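Local coordinates for protein ADP/ATP-dependent NAD(P)H-hydrate dehydratase (Bacillus subtilis, PDB 3RPZ) that probably repairs damaged nicotinamide cofactors, dehydrating hydrated NADH or NADPH back to the normal coenzyme in a reaction driven by ADP or ATP, at residues Pro7-Thr10 against Glu11-Arg15; Trp178-Gln181 against Leu182-Val185; Gly210-Lys214 against Gly215-Asp219. One frame throughout, in Å; residues are numbered along the deposited sequence.

Contact 1: residues Pro7-Thr10 against Glu11-Arg15; sequences PFWT and EEHVR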
loop_
_atom_site.group_PDB
_atom_site.type_symbol
_atom_site.label_atom_id
_atom_site.label_comp_id
_atom_site.label_asym_id
_atom_site.label_seq_id
_atom_site.Cartn_x
_atom_site.Cartn_y
_atom_site.Cartn_z
ATOM N N PRO A 7 19.101 -13.684 -34.346
ATOM C CA PRO A 7 19.231 -14.592 -33.223
ATOM C C PRO A 7 18.447 -14.138 -32.015
ATOM O O PRO A 7 18.241 -12.928 -31.816
ATOM C CB PRO A 7 20.742 -14.562 -32.920
ATOM C CG PRO A 7 21.120 -13.184 -33.327
ATOM C CD PRO A 7 20.334 -12.919 -34.563
ATOM N N PHE A 8 18.029 -15.095 -31.189
ATOM C CA PHE A 8 17.442 -14.789 -29.904
ATOM C C PHE A 8 18.517 -14.489 -28.874
ATOM O O PHE A 8 19.558 -15.100 -28.814
ATOM C CB PHE A 8 16.560 -15.946 -29.419
ATOM C CG PHE A 8 15.274 -16.077 -30.182
ATOM C CD1 PHE A 8 14.196 -15.326 -29.899
ATOM C CD2 PHE A 8 15.178 -16.977 -31.226
ATOM C CE1 PHE A 8 13.026 -15.407 -30.613
ATOM C CE2 PHE A 8 13.987 -17.097 -31.966
ATOM C CZ PHE A 8 12.890 -16.308 -31.617
ATOM N N TRP A 9 18.225 -13.524 -28.010
ATOM C CA TRP A 9 19.027 -13.303 -26.793
ATOM C C TRP A 9 18.515 -14.335 -25.806
ATOM O O TRP A 9 17.406 -14.207 -25.280
ATOM C CB TRP A 9 18.878 -11.862 -26.302
ATOM C CG TRP A 9 19.757 -11.478 -25.171
ATOM C CD1 TRP A 9 19.381 -11.249 -23.887
ATOM C CD2 TRP A 9 21.169 -11.226 -25.235
ATOM N NE1 TRP A 9 20.468 -10.884 -23.138
ATOM C CE2 TRP A 9 21.575 -10.821 -23.944
ATOM C CE3 TRP A 9 22.121 -11.271 -26.259
ATOM C CZ2 TRP A 9 22.911 -10.496 -23.650
ATOM C CZ3 TRP A 9 23.438 -10.958 -25.965
ATOM C CH2 TRP A 9 23.807 -10.546 -24.658
ATOM N N THR A 10 19.334 -15.347 -25.554
ATOM C CA THR A 10 18.911 -16.522 -24.803
ATOM C C THR A 10 19.331 -16.485 -23.353
ATOM O O THR A 10 20.099 -15.641 -22.917
ATOM C CB THR A 10 19.558 -17.791 -25.385
ATOM O OG1 THR A 10 20.963 -17.716 -25.171
ATOM C CG2 THR A 10 19.243 -17.938 -26.920
ATOM N N GLU A 11 18.788 -17.415 -22.590
ATOM C CA GLU A 11 19.152 -17.576 -21.188
ATOM C C GLU A 11 20.682 -17.641 -20.995
ATOM O O GLU A 11 21.196 -17.066 -20.052
ATOM C CB GLU A 11 18.475 -18.834 -20.621
ATOM C CG GLU A 11 19.071 -19.258 -19.298
ATOM C CD GLU A 11 18.361 -20.461 -18.673
ATOM O OE1 GLU A 11 17.402 -20.991 -19.271
ATOM O OE2 GLU A 11 18.810 -20.847 -17.586
ATOM N N GLU A 12 21.372 -18.304 -21.893
ATOM C CA GLU A 12 22.799 -18.397 -21.813
ATOM C C GLU A 12 23.483 -17.014 -21.923
ATOM O O GLU A 12 24.419 -16.735 -21.216
ATOM C CB GLU A 12 23.265 -19.351 -22.909
ATOM C CG GLU A 12 22.800 -20.824 -22.726
ATOM C CD GLU A 12 21.275 -21.148 -22.866
ATOM O OE1 GLU A 12 20.507 -20.522 -23.636
ATOM O OE2 GLU A 12 20.863 -22.122 -22.188
ATOM N N HIS A 13 22.989 -16.167 -22.812
ATOM C CA HIS A 13 23.515 -14.839 -22.973
ATOM C C HIS A 13 23.217 -13.988 -21.734
ATOM O O HIS A 13 24.061 -13.199 -21.312
ATOM C CB HIS A 13 22.933 -14.167 -24.214
ATOM C CG HIS A 13 23.423 -14.756 -25.494
ATOM N ND1 HIS A 13 22.715 -15.674 -26.237
ATOM C CD2 HIS A 13 24.541 -14.478 -26.194
ATOM C CE1 HIS A 13 23.419 -15.968 -27.323
ATOM N NE2 HIS A 13 24.528 -15.276 -27.321
ATOM N N VAL A 14 22.035 -14.119 -21.176
ATOM C CA VAL A 14 21.648 -13.410 -19.950
ATOM C C VAL A 14 22.583 -13.799 -18.792
ATOM O O VAL A 14 23.187 -12.942 -18.129
ATOM C CB VAL A 14 20.180 -13.709 -19.585
ATOM C CG1 VAL A 14 19.803 -13.094 -18.237
ATOM C CG2 VAL A 14 19.238 -13.182 -20.662
ATOM N N ARG A 15 22.743 -15.106 -18.601
ATOM C CA ARG A 15 23.569 -15.580 -17.497
ATOM C C ARG A 15 25.017 -15.098 -17.621
ATOM O O ARG A 15 25.622 -14.718 -16.628
ATOM C CB ARG A 15 23.550 -17.101 -17.383
ATOM C CG ARG A 15 22.294 -17.701 -16.993
ATOM C CD ARG A 15 22.503 -19.215 -16.788
ATOM N NE ARG A 15 21.211 -19.720 -16.410
ATOM C CZ ARG A 15 20.758 -19.717 -15.175
ATOM N NH1 ARG A 15 21.563 -19.346 -14.162
ATOM N NH2 ARG A 15 19.513 -20.125 -14.959
#

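Contact 2: residues Trp178-Gln181 against Leu182-Val185; sequences WAAQ and LQTV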
loop_
_atom_site.group_PDB
_atom_site.type_symbol
_atom_site.label_atom_id
_atom_site.label_comp_id
_atom_site.label_asym_id
_atom_site.label_seq_id
_atom_site.Cartn_x
_atom_site.Cartn_y
_atom_site.Cartn_z
ATOM N N TRP A 178 15.773 1.466 -39.434
ATOM C CA TRP A 178 15.588 2.718 -38.772
ATOM C C TRP A 178 16.580 2.948 -37.654
ATOM O O TRP A 178 16.971 4.075 -37.387
ATOM C CB TRP A 178 14.126 2.905 -38.339
ATOM C CG TRP A 178 13.310 3.324 -39.479
ATOM C CD1 TRP A 178 12.663 2.529 -40.366
ATOM C CD2 TRP A 178 13.114 4.679 -39.917
ATOM N NE1 TRP A 178 12.034 3.320 -41.332
ATOM C CE2 TRP A 178 12.300 4.632 -41.062
ATOM C CE3 TRP A 178 13.490 5.919 -39.402
ATOM C CZ2 TRP A 178 11.884 5.784 -41.732
ATOM C CZ3 TRP A 178 13.085 7.086 -40.102
ATOM C CH2 TRP A 178 12.273 6.995 -41.222
ATOM N N ALA A 179 17.045 1.894 -36.985
ATOM C CA ALA A 179 18.133 2.055 -36.028
ATOM C C ALA A 179 19.377 2.571 -36.717
ATOM O O ALA A 179 20.090 3.416 -36.208
ATOM C CB ALA A 179 18.455 0.722 -35.309
ATOM N N ALA A 180 19.660 2.034 -37.890
ATOM C CA ALA A 180 20.765 2.519 -38.701
ATOM C C ALA A 180 20.594 3.974 -39.175
ATOM O O ALA A 180 21.492 4.791 -39.018
ATOM C CB ALA A 180 21.007 1.552 -39.887
ATOM N N GLN A 181 19.413 4.300 -39.703
ATOM C CA GLN A 181 19.157 5.629 -40.196
ATOM C C GLN A 181 19.210 6.687 -39.127
ATOM O O GLN A 181 19.737 7.762 -39.343
ATOM C CB GLN A 181 17.792 5.671 -40.903
ATOM C CG GLN A 181 17.420 7.019 -41.527
ATOM C CD GLN A 181 16.099 6.977 -42.321
ATOM O OE1 GLN A 181 15.736 5.956 -42.935
ATOM N NE2 GLN A 181 15.386 8.095 -42.312
ATOM N N LEU A 182 18.643 6.391 -37.968
ATOM C CA LEU A 182 18.589 7.340 -36.861
ATOM C C LEU A 182 19.844 7.320 -35.995
ATOM O O LEU A 182 20.109 8.269 -35.258
ATOM C CB LEU A 182 17.364 7.087 -35.985
ATOM C CG LEU A 182 15.998 7.126 -36.640
ATOM C CD1 LEU A 182 14.883 6.725 -35.679
ATOM C CD2 LEU A 182 15.727 8.519 -37.146
ATOM N N GLN A 183 20.614 6.246 -36.086
ATOM C CA GLN A 183 21.743 5.962 -35.206
ATOM C C GLN A 183 21.311 5.956 -33.730
ATOM O O GLN A 183 21.964 6.535 -32.876
ATOM C CB GLN A 183 22.944 6.856 -35.509
ATOM C CG GLN A 183 23.633 6.436 -36.808
ATOM C CD GLN A 183 24.258 5.039 -36.672
ATOM O OE1 GLN A 183 25.205 4.908 -35.874
ATOM N NE2 GLN A 183 23.699 4.030 -37.346
ATOM N N THR A 184 20.221 5.256 -33.496
ATOM C CA THR A 184 19.735 4.980 -32.151
ATOM C C THR A 184 19.505 3.494 -31.998
ATOM O O THR A 184 19.326 2.749 -32.977
ATOM C CB THR A 184 18.398 5.675 -31.879
ATOM O OG1 THR A 184 17.389 5.155 -32.740
ATOM C CG2 THR A 184 18.466 7.140 -32.087
ATOM N N VAL A 185 19.492 3.020 -30.755
ATOM C CA VAL A 185 18.970 1.699 -30.450
ATOM C C VAL A 185 17.455 1.778 -30.663
ATOM O O VAL A 185 16.829 2.780 -30.255
ATOM C CB VAL A 185 19.294 1.258 -29.013
ATOM C CG1 VAL A 185 18.778 -0.182 -28.742
ATOM C CG2 VAL A 185 20.814 1.361 -28.766
#

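Contact 3: residues Gly210-Lys214 against Gly215-Asp219; sequences GALAK and GGTGD. With AMP (adenosine monophosphate), chain C.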
loop_
_atom_site.group_PDB
_atom_site.type_symbol
_atom_site.label_atom_id
_atom_site.label_comp_id
_atom_site.label_asym_id
_atom_site.label_seq_id
_atom_site.Cartn_x
_atom_site.Cartn_y
_atom_site.Cartn_z
ATOM N N GLY A 210 0.974 -13.014 -23.414
ATOM C CA GLY A 210 -0.110 -12.051 -23.446
ATOM C C GLY A 210 -0.478 -11.451 -22.098
ATOM O O GLY A 210 -1.266 -10.505 -22.037
ATOM N N ALA A 211 0.085 -11.941 -21.009
ATOM C CA ALA A 211 -0.085 -11.247 -19.717
ATOM C C ALA A 211 0.425 -9.839 -19.795
ATOM O O ALA A 211 -0.039 -8.950 -19.058
ATOM C CB ALA A 211 0.540 -12.010 -18.569
ATOM N N LEU A 212 1.389 -9.595 -20.669
ATOM C CA LEU A 212 1.975 -8.260 -20.861
ATOM C C LEU A 212 1.116 -7.317 -21.681
ATOM O O LEU A 212 1.411 -6.122 -21.755
ATOM C CB LEU A 212 3.386 -8.360 -21.478
ATOM C CG LEU A 212 4.408 -9.063 -20.618
ATOM C CD1 LEU A 212 5.671 -9.317 -21.429
ATOM C CD2 LEU A 212 4.718 -8.256 -19.358
ATOM N N ALA A 213 0.067 -7.833 -22.307
ATOM C CA ALA A 213 -0.804 -7.045 -23.204
ATOM C C ALA A 213 -1.855 -6.242 -22.426
ATOM O O ALA A 213 -3.053 -6.495 -22.490
ATOM C CB ALA A 213 -1.458 -7.966 -24.238
ATOM N N LYS A 214 -1.326 -5.320 -21.612
ATOM C CA LYS A 214 -2.179 -4.529 -20.687
ATOM C C LYS A 214 -1.435 -3.265 -20.343
ATOM O O LYS A 214 -0.217 -3.249 -20.212
ATOM C CB LYS A 214 -2.557 -5.320 -19.454
ATOM C CG LYS A 214 -3.702 -4.700 -18.638
ATOM C CD LYS A 214 -4.054 -5.463 -17.404
ATOM C CE LYS A 214 -4.637 -6.846 -17.676
ATOM N NZ LYS A 214 -4.752 -7.650 -16.432
ATOM N N GLY A 215 -2.185 -2.198 -20.118
ATOM C CA GLY A 215 -1.611 -0.904 -19.797
ATOM C C GLY A 215 -0.590 -0.956 -18.672
ATOM O O GLY A 215 -0.836 -1.512 -17.604
ATOM N N GLY A 216 0.516 -0.238 -18.932
ATOM C CA GLY A 216 1.545 -0.059 -17.950
ATOM C C GLY A 216 2.770 -0.891 -18.140
ATOM O O GLY A 216 3.839 -0.598 -17.599
ATOM N N THR A 217 2.641 -2.029 -18.827
ATOM C CA THR A 217 3.792 -2.915 -18.885
ATOM C C THR A 217 4.985 -2.304 -19.603
ATOM O O THR A 217 6.146 -2.584 -19.222
ATOM C CB THR A 217 3.435 -4.279 -19.456
ATOM O OG1 THR A 217 2.980 -4.087 -20.781
ATOM C CG2 THR A 217 2.367 -4.987 -18.614
ATOM N N GLY A 218 4.772 -1.476 -20.631
ATOM C CA GLY A 218 5.871 -0.823 -21.277
ATOM C C GLY A 218 6.488 0.285 -20.443
ATOM O O GLY A 218 7.670 0.576 -20.552
ATOM N N ASP A 219 5.678 0.872 -19.566
ATOM C CA ASP A 219 6.176 1.874 -18.633
ATOM C C ASP A 219 7.147 1.216 -17.650
ATOM O O ASP A 219 8.239 1.743 -17.354
ATOM C CB ASP A 219 5.002 2.592 -17.951
ATOM C CG ASP A 219 4.036 3.178 -18.918
ATOM O OD1 ASP A 219 4.468 3.812 -19.929
ATOM O OD2 ASP A 219 2.808 3.029 -18.704
HETATM P P AMP C . 3.543 -0.749 -24.132
HETATM O O1P AMP C . 2.923 -0.711 -22.689
HETATM O O2P AMP C . 2.416 -0.830 -25.085
HETATM O O3P AMP C . 4.478 0.439 -24.242
HETATM O "O5'" AMP C . 4.505 -1.929 -24.026
HETATM C "C5'" AMP C . 3.969 -3.305 -23.938
HETATM C "C4'" AMP C . 5.030 -4.217 -23.430
HETATM O "O4'" AMP C . 4.468 -5.553 -23.212
HETATM C "C3'" AMP C . 6.221 -4.406 -24.344
HETATM O "O3'" AMP C . 7.345 -4.790 -23.576
HETATM C "C2'" AMP C . 5.678 -5.571 -25.186
HETATM O "O2'" AMP C . 6.694 -6.238 -25.960
HETATM C "C1'" AMP C . 5.094 -6.465 -24.116
HETATM N N9 AMP C . 3.996 -7.298 -24.621
HETATM C C8 AMP C . 2.728 -6.918 -24.825
HETATM N N7 AMP C . 1.966 -7.946 -25.324
HETATM C C5 AMP C . 2.822 -8.984 -25.391
HETATM C C6 AMP C . 2.690 -10.383 -25.867
HETATM N N6 AMP C . 1.496 -10.807 -26.325
HETATM N N1 AMP C . 3.797 -11.120 -25.806
HETATM C C2 AMP C . 4.979 -10.683 -25.350
HETATM N N3 AMP C . 5.192 -9.401 -24.918
HETATM C C4 AMP C . 4.144 -8.633 -24.987
#

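Contact 1: residues Pro7-Thr10 against Glu11-Arg15
The chain turns from a loop into a helix at Thr-10, whose carbonyl O takes the first helical i to i+4 bond, from Val-14 N at 3.0 Å and nearly straight. Around this turn three side chains carry the contact. His-13 lays its CB over the middle of the six-membered ring of Trp-9, 3.4 Å from that ring's centroid and only 4° off its normal, a CH-pi contact. The imidazole itself lies offset from that ring's centre, as an offset (parallel-displaced) stack with the planes 25° apart. With CG anti to the backbone N (chi1 -173°), the Trp-9 indole is carried to His-13 and Val-14, its pyrrole side running on to the valine, where NE1 lies 3.6 Å from Val-14 CG2. The indole N-H itself bonds to Asn-241 of helix 235-256, while Trp-203 meets both Trp-9 and His-13 edge-to-face.

Thr-10 is the N-cap of helix 11-17, and its hydroxyl reaches forward to the side chains of the first turn. At 2.9 Å, Thr-10 OG1 and His-13 ND1 share a hydrogen bond in which either may be the donor; OG1 lies at the imidazole edge, near the ring plane. A weak bond from Thr-10 N also converges on ND1, so backbone and side chain of the cap residue both meet one nitrogen and help fix the ring's rotation about chi2. Glu-12, its chain bent at chi2, brings OE1 within 3.2 Å of Thr-10 OG1, a weak and unsettled interaction.

One helical turn apart, Arg-15 grips Glu-11 side-on in a salt bridge: NE and NH2 both point at OE2, at 2.9 and 2.8 Å respectively, with that oxygen in the guanidinium plane. Arg-15 NH2 also bonds to the carbonyl O of Arg-277.

Contact 2: residues Trp178-Gln181 against Leu182-Val185
Leu-182 sits at the edge of the Trp-178 indole, near the ring plane, with its CG 3.9 Å from CE3. The isobutyl group therefore meets the rim of the six-membered ring, and both methyls lie a little farther from the same CE3 atom. The two side chains are one helical turn apart, joined by the bond from Leu-182 N to Trp-178 O at 2.9 Å. Outside the pair, Phe-156 meets the Trp-178 ring edge-to-face and Leu-182 packs on Leu-149 of strand 147-149. The indole has Gln-181 OE1 over one face, offset toward the rim; the extended Gln-181 chain carries it there.

The helix 171-182 ends in a Schellman motif. Gln-183 is its C-prime residue, and its positive phi (56°) turns the backbone so that Thr-184 N reaches Ala-179 O at 3.3 Å, on a lone pair in the carbonyl plane. The companion bond, Gln-183 N to Ala-180 O, is weak at 3.4 Å.

Gln-183 adds a side-chain grip to this cap. Its chain bends at chi2 (-66°) and folds back along the helix end, bringing NE2 within 2.9 Å of Ala-180 O. The bond is almost linear, 171° at the hydrogen; the oxygen lies in the amide plane, and the N-H arrives in the carbonyl plane on a lone pair. Ala-180 O thus receives a strong side-chain donor beside the weak backbone one, while NE2 also bonds to Pro-198 O, tying the helix end to the loop between strands 194-196 and 202-204. Close by, the methyl CB of Ala-179 approaches Thr-184 O to 3.2 Å, just before the chain enters strand 185-188.

Contact 3: residues Gly210-Lys214 against Gly215-Asp219
Hydrogen bonds close the loop between Leu-212 and Thr-217. The hydroxyl OG1 of Thr-217 donates to Leu-212 O at 2.7 Å, in the carbonyl plane, with a C=O...donor angle of 146°. A chi1 of 62° places OG1 between its own backbone N and carbonyl carbon, from where it reaches Leu-212 O. The same OG1 lies 3.2 Å from the ribose oxygen O4' of AMP, so the residue that ties the loop also borders the sugar. Thr-217 N makes a weak bond to Lys-214 O, closing the type II turn from Lys-214 to Thr-217; Gly-216 takes the third turn position with a positive phi of 103°.

Between the segments, the apolar contact is that of Leu-212 with Thr-217. Leu-212 CD2 meets Thr-217 CG2 at 4.1 Å, whereas the leucine CB and CD1 turn to the nucleotide, CB lying 3.4 Å from N9 and CD1 3.5 Å from N3 of the adenine. Ala-213, the centre of an inverse gamma turn, has its CB near N7.

The polar ends have partners beyond the two segments. Lys-214 NZ bonds to Met-54 O of the second subunit and to His-260 O and Leu-262 O of its own chain, and Arg-21 of the second subunit bonds to the carbonyls of Gly-210 and Ala-213. Asp-219 OD2 bonds to hydroxyl O6C of the bound hydrated NADPH.

Gly-218 N donates to phosphate O1P of AMP at 2.9 Å. The Gly-Thr-Gly-Asp sequence of residues 216-219, set at the start of helix 217-231 with a backbone N-H on the phosphate, is consistent with the anion hole of the ribokinase-like fold, here at the nucleotide site next to the hydrated cofactor.

How the contacts relate
Along the chain the three contacts follow in series, each a local feature at a helix end: contact 1 starts helix 11-17, contact 2 closes helix 171-182, and contact 3 leads into helix 217-231. Their centres lie 22 to 25 Å apart, and the nearest atoms of any pair are about 12 to 14 Å apart, so none touches another. Contact 2 joins helix 171-182 to strand 185-188 of the mixed central sheet, whereas contact 1 joins the N-terminal loop to strand 202-204, outermost in this chain's sheet. Helix 235-256 receives side chains from contacts 1 and 3. Contact 3 alone holds pocket residues for AMP and the hydrated cofactor.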